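Atu0111 protein (Agrobacterium tumefaciens, PDB 2FSQ) is of unknown function but carries a domain of the 2H clan, so it may be a phosphoesterase of that alpha-beta fold. Local coordinates at residues 56-61 and 211-216; 41-46 and 165-170. All blocks are in the same frame, centred on the assembly; numbering follows the deposited sequence. Where two conformers were deposited one is given.

Contact 1 (56-61 and 211-216); sequences ESAIVS and VAAPVI
A58 on helix 54-67 meets A212, the last residue of helix 195-212, and A213 just after it, in apolar packing of one helix against the C-terminal end of another, beside the three-stranded sheet of this alpha-beta protein. All three CA-CB bonds point across the interface, and the methyls meet directly: A58 CB lies 3.7 Å from A212 CB and 4.1 Å from A213 CB. Alanine suits this place because the backbones come close, with A58 CA and A212 CA 6.0 Å apart. A213 has left helical geometry for a conformation (phi -140°) characteristic of residues that precede proline, here P214, yet its methyl faces A58.

Farther in, the two isoleucines meet beyond the alanine methyls. Their side chains cross at about a right angle, so branched groups meet by one methyl each. In I59 the outer chain is extended (chi2 170°), carrying CD1 toward I216 in the loop after helix 195-212. I216 offers its shorter branch, CG2, anti to its backbone N. Both isoleucines touch M143 on strand 142-147, and I59 and A58 rest on L209 of helix 195-212. The isoleucine contact itself is I59 CD1 against I216 CG2 at 4.1 Å.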
loop_
_atom_site.group_PDB
_atom_site.type_symbol
_atom_site.label_atom_id
_atom_site.label_comp_id
_atom_site.label_asym_id
_atom_site.label_seq_id
_atom_site.Cartn_x
_atom_site.Cartn_y
_atom_site.Cartn_z
ATOM N N GLU A 56 8.824 -2.159 -12.923
ATOM C CA GLU A 56 7.405 -2.050 -13.202
ATOM C C GLU A 56 6.921 -3.187 -14.099
ATOM O O GLU A 56 5.891 -3.808 -13.823
ATOM C CB GLU A 56 7.070 -0.700 -13.814
ATOM C CG GLU A 56 5.588 -0.531 -14.084
ATOM C CD GLU A 56 5.286 0.697 -14.911
ATOM O OE1 GLU A 56 5.730 0.739 -16.075
ATOM O OE2 GLU A 56 4.567 1.600 -14.426
ATOM N N SER A 57 7.667 -3.488 -15.164
ATOM C CA SER A 57 7.297 -4.593 -16.042
ATOM C C SER A 57 7.222 -5.932 -15.319
ATOM O O SER A 57 6.317 -6.738 -15.563
ATOM C CB SER A 57 8.256 -4.670 -17.238
ATOM O OG SER A 57 8.110 -3.515 -18.051
ATOM N N ALA A 58 8.169 -6.173 -14.411
ATOM C CA ALA A 58 8.158 -7.402 -13.631
ATOM C C ALA A 58 6.886 -7.490 -12.766
ATOM O O ALA A 58 6.227 -8.549 -12.694
ATOM C CB ALA A 58 9.401 -7.487 -12.762
ATOM N N ILE A 59 6.533 -6.375 -12.125
ATOM C CA ILE A 59 5.381 -6.359 -11.229
ATOM C C ILE A 59 4.090 -6.525 -12.029
ATOM O O ILE A 59 3.173 -7.247 -11.600
ATOM C CB ILE A 59 5.360 -5.069 -10.381
ATOM C CG1 ILE A 59 6.521 -5.125 -9.369
ATOM C CG2 ILE A 59 4.004 -4.919 -9.672
ATOM C CD1 ILE A 59 6.782 -3.819 -8.625
ATOM N N VAL A 60 4.057 -5.913 -13.206
ATOM C CA VAL A 60 2.897 -6.020 -14.083
ATOM C C VAL A 60 2.709 -7.471 -14.549
ATOM O O VAL A 60 1.581 -7.947 -14.648
ATOM C CB VAL A 60 2.965 -5.014 -15.235
ATOM C CG1 VAL A 60 1.875 -5.288 -16.276
ATOM C CG2 VAL A 60 2.805 -3.586 -14.702
ATOM N N SER A 61 3.807 -8.190 -14.793
ATOM C CA SER A 61 3.714 -9.620 -15.116
ATOM C C SER A 61 3.132 -10.455 -13.978
ATOM O O SER A 61 2.313 -11.348 -14.206
ATOM C CB SER A 61 5.075 -10.175 -15.530
ATOM O OG SER A 61 5.455 -9.673 -16.792
ATOM N N VAL A 211 13.890 -12.514 -8.952
ATOM C CA VAL A 211 14.955 -12.534 -9.958
ATOM C C VAL A 211 14.862 -11.350 -10.916
ATOM O O VAL A 211 15.875 -10.732 -11.257
ATOM C CB VAL A 211 14.964 -13.869 -10.742
ATOM C CG1 VAL A 211 15.941 -13.807 -11.925
ATOM C CG2 VAL A 211 15.326 -15.032 -9.811
ATOM N N ALA A 212 13.649 -11.037 -11.358
ATOM C CA ALA A 212 13.450 -9.976 -12.343
ATOM C C ALA A 212 13.624 -8.590 -11.751
ATOM O O ALA A 212 14.002 -7.643 -12.459
ATOM C CB ALA A 212 12.072 -10.088 -12.979
ATOM N N ALA A 213 13.327 -8.459 -10.454
ATOM C CA ALA A 213 13.374 -7.163 -9.774
ATOM C C ALA A 213 13.962 -7.387 -8.382
ATOM O O ALA A 213 13.236 -7.340 -7.392
ATOM C CB ALA A 213 11.969 -6.547 -9.671
ATOM N N PRO A 214 15.273 -7.660 -8.303
ATOM C CA PRO A 214 15.882 -7.970 -7.005
ATOM C C PRO A 214 15.888 -6.796 -6.013
ATOM O O PRO A 214 16.009 -7.006 -4.809
ATOM C CB PRO A 214 17.319 -8.374 -7.370
ATOM C CG PRO A 214 17.559 -7.733 -8.685
ATOM C CD PRO A 214 16.249 -7.778 -9.408
ATOM N N VAL A 215 15.799 -5.576 -6.530
ATOM C CA VAL A 215 15.366 -4.432 -5.735
ATOM C C VAL A 215 14.206 -3.794 -6.482
ATOM O O VAL A 215 14.151 -3.808 -7.722
ATOM C CB VAL A 215 16.486 -3.395 -5.473
ATOM C CG1 VAL A 215 17.481 -3.929 -4.471
ATOM C CG2 VAL A 215 17.176 -2.978 -6.773
ATOM N N ILE A 216 13.271 -3.239 -5.727
ATOM C CA ILE A 216 12.078 -2.669 -6.322
ATOM C C ILE A 216 12.375 -1.203 -6.575
ATOM O O ILE A 216 12.299 -0.374 -5.659
ATOM C CB ILE A 216 10.844 -2.872 -5.410
ATOM C CG1 ILE A 216 10.630 -4.368 -5.132
ATOM C CG2 ILE A 216 9.598 -2.250 -6.044
ATOM C CD1 ILE A 216 10.563 -5.258 -6.362
#

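Contact 2 (41-46 and 165-170); sequences PGNTVV and DFFGYR
F167, the last residue of helix 150-167, pushes its ring against V45 and N43 on strand 42-48, a helix-on-sheet packing in which the strand is an inner member of a four-stranded antiparallel sheet between 84-92 and 222-226. The side chain starts over a neighbour in its own segment: F167 CB sits 3.9 Å above the plane of the Y169 ring, offset toward its rim. From there CG is turned anti to the carbonyl carbon (chi1 -83°), which sends the ring away from the helix end and toward the strand. The ring's far corner touches the strand. Its tip, F167 CZ, is 3.8 Å from V45 CG2, and F167 CE2 is 3.9 Å from the same methyl, so one valine branch meets two ring carbons. A beta-branched valine suits a strand, and its CB points toward the helix.

On the other flank F167 CE1 comes 4.3 Å from N43 OD1, which lies at the ring edge, near its plane. This oxygen already accepts a hydrogen bond from V91 N, while N43 ND2 bonds to T115 OG1; together they fix the rotation of the buried amide. The rings of Y118 and F88 also meet F167, each inclined to it by about 45°. T44, on the other face of the strand, points away from F167 and touches T86, two residues after H84 on strand 84-92, a spacing consistent with a His-x-Thr signature of the 2H clan.

Dispersion and water exclusion probably hold F167 to V45, with at most a weak electrostatic attraction between the amide oxygen and the ring's slightly positive rim, since N43 spends its polar bonds on V91 and T115.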
loop_
_atom_site.group_PDB
_atom_site.type_symbol
_atom_site.label_atom_id
_atom_site.label_comp_id
_atom_site.label_asym_id
_atom_site.label_seq_id
_atom_site.Cartn_x
_atom_site.Cartn_y
_atom_site.Cartn_z
ATOM N N PRO A 41 -11.590 10.250 -0.052
ATOM C CA PRO A 41 -10.417 11.119 -0.209
ATOM C C PRO A 41 -9.503 11.180 0.994
ATOM O O PRO A 41 -9.944 11.059 2.129
ATOM C CB PRO A 41 -11.005 12.510 -0.473
ATOM C CG PRO A 41 -12.465 12.282 -0.726
ATOM C CD PRO A 41 -12.857 11.008 -0.066
ATOM N N GLY A 42 -8.225 11.406 0.724
ATOM C CA GLY A 42 -7.244 11.495 1.789
ATOM C C GLY A 42 -5.926 12.007 1.266
ATOM O O GLY A 42 -5.837 12.514 0.133
ATOM N N ASN A 43 -4.896 11.852 2.089
ATOM C CA ASN A 43 -3.548 12.175 1.687
ATOM C C ASN A 43 -2.590 11.154 2.305
ATOM O O ASN A 43 -3.007 10.339 3.138
ATOM C CB ASN A 43 -3.196 13.636 2.017
ATOM C CG ASN A 43 -3.406 13.987 3.478
ATOM O OD1 ASN A 43 -2.976 13.266 4.372
ATOM N ND2 ASN A 43 -4.026 15.140 3.723
ATOM N N THR A 44 -1.339 11.149 1.852
ATOM C CA THR A 44 -0.441 10.046 2.177
ATOM C C THR A 44 0.957 10.350 1.668
ATOM O O THR A 44 1.115 11.211 0.806
ATOM C CB THR A 44 -0.955 8.731 1.540
ATOM O OG1 THR A 44 -0.123 7.633 1.924
ATOM C CG2 THR A 44 -0.990 8.814 0.029
ATOM N N VAL A 45 1.958 9.642 2.195
ATOM C CA VAL A 45 3.296 9.676 1.627
ATOM C C VAL A 45 3.576 8.310 0.994
ATOM O O VAL A 45 3.542 7.274 1.673
ATOM C CB VAL A 45 4.380 9.979 2.661
ATOM C CG1 VAL A 45 5.752 10.048 1.954
ATOM C CG2 VAL A 45 4.084 11.304 3.367
ATOM N N VAL A 46 3.864 8.317 -0.310
ATOM C CA VAL A 46 4.095 7.058 -1.016
ATOM C C VAL A 46 5.265 7.172 -1.976
ATOM O O VAL A 46 5.655 8.277 -2.339
ATOM C CB VAL A 46 2.836 6.608 -1.843
ATOM C CG1 VAL A 46 1.586 6.692 -1.022
ATOM C CG2 VAL A 46 2.678 7.407 -3.132
ATOM N N ASP A 165 6.489 12.806 13.479
ATOM C CA ASP A 165 6.636 14.136 14.076
ATOM C C ASP A 165 5.922 15.212 13.264
ATOM O O ASP A 165 5.241 16.069 13.819
ATOM C CB ASP A 165 8.115 14.495 14.233
ATOM C CG ASP A 165 8.803 13.687 15.309
ATOM O OD1 ASP A 165 8.111 13.149 16.202
ATOM O OD2 ASP A 165 10.053 13.586 15.261
ATOM N N PHE A 166 6.092 15.184 11.943
ATOM C CA PHE A 166 5.424 16.165 11.078
ATOM C C PHE A 166 3.908 16.000 10.990
ATOM O O PHE A 166 3.156 16.969 10.969
ATOM C CB PHE A 166 6.062 16.164 9.677
ATOM C CG PHE A 166 7.371 16.918 9.615
ATOM C CD1 PHE A 166 8.540 16.366 10.128
ATOM C CD2 PHE A 166 7.420 18.193 9.067
ATOM C CE1 PHE A 166 9.748 17.059 10.069
ATOM C CE2 PHE A 166 8.629 18.895 9.005
ATOM C CZ PHE A 166 9.779 18.335 9.514
ATOM N N PHE A 167 3.454 14.755 10.938
ATOM C CA PHE A 167 2.023 14.485 10.814
ATOM C C PHE A 167 1.288 14.609 12.146
ATOM O O PHE A 167 0.081 14.859 12.161
ATOM C CB PHE A 167 1.798 13.111 10.173
ATOM C CG PHE A 167 1.879 13.128 8.674
ATOM C CD1 PHE A 167 0.716 13.116 7.916
ATOM C CD2 PHE A 167 3.114 13.159 8.010
ATOM C CE1 PHE A 167 0.758 13.134 6.517
ATOM C CE2 PHE A 167 3.164 13.176 6.605
ATOM C CZ PHE A 167 1.984 13.167 5.864
ATOM N N GLY A 168 2.021 14.421 13.243
ATOM C CA GLY A 168 1.484 14.619 14.591
ATOM C C GLY A 168 0.613 13.486 15.102
ATOM O O GLY A 168 -0.228 13.692 15.972
ATOM N N TYR A 169 0.840 12.276 14.595
ATOM C CA TYR A 169 0.219 11.072 15.137
ATOM C C TYR A 169 1.069 9.884 14.751
ATOM O O TYR A 169 1.951 9.985 13.882
ATOM C CB TYR A 169 -1.218 10.862 14.612
ATOM C CG TYR A 169 -1.294 10.763 13.097
ATOM C CD1 TYR A 169 -0.935 9.588 12.425
ATOM C CD2 TYR A 169 -1.723 11.835 12.340
ATOM C CE1 TYR A 169 -1.006 9.505 11.034
ATOM C CE2 TYR A 169 -1.793 11.760 10.966
ATOM C CZ TYR A 169 -1.442 10.594 10.320
ATOM O OH TYR A 169 -1.520 10.564 8.956
ATOM N N ARG A 170 0.807 8.767 15.431
ATOM C CA ARG A 170 1.376 7.449 15.120
ATOM C C ARG A 170 0.241 6.435 15.198
ATOM O O ARG A 170 -0.587 6.483 16.125
ATOM C CB ARG A 170 2.459 7.042 16.134
ATOM C CG ARG A 170 3.806 7.724 15.961
ATOM C CD ARG A 170 4.760 7.426 17.122
ATOM N NE ARG A 170 6.088 8.000 16.896
ATOM C CZ ARG A 170 7.231 7.331 17.011
ATOM N NH1 ARG A 170 7.236 6.057 17.375
ATOM N NH2 ARG A 170 8.380 7.948 16.779
#

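In the fold
The two contacts lie on opposite sides of the chain's centre, their own centres 28 Å apart, and do not touch. Each brings a different C-terminal part of a helix to the early chain: strand 42-48 receives one in contact 2, and helix 54-67, which follows it, receives another in contact 1. Contact 1 runs from exposed A212 to buried isoleucines beside the three-stranded sheet and is wholly aliphatic, with small methyls where backbones approach closely. In contact 2 all the touching residues are buried against the four-stranded sheet; there an aromatic ring spans the wider gap from helix to strand, and a buried amide needs polar partners from outside the contact.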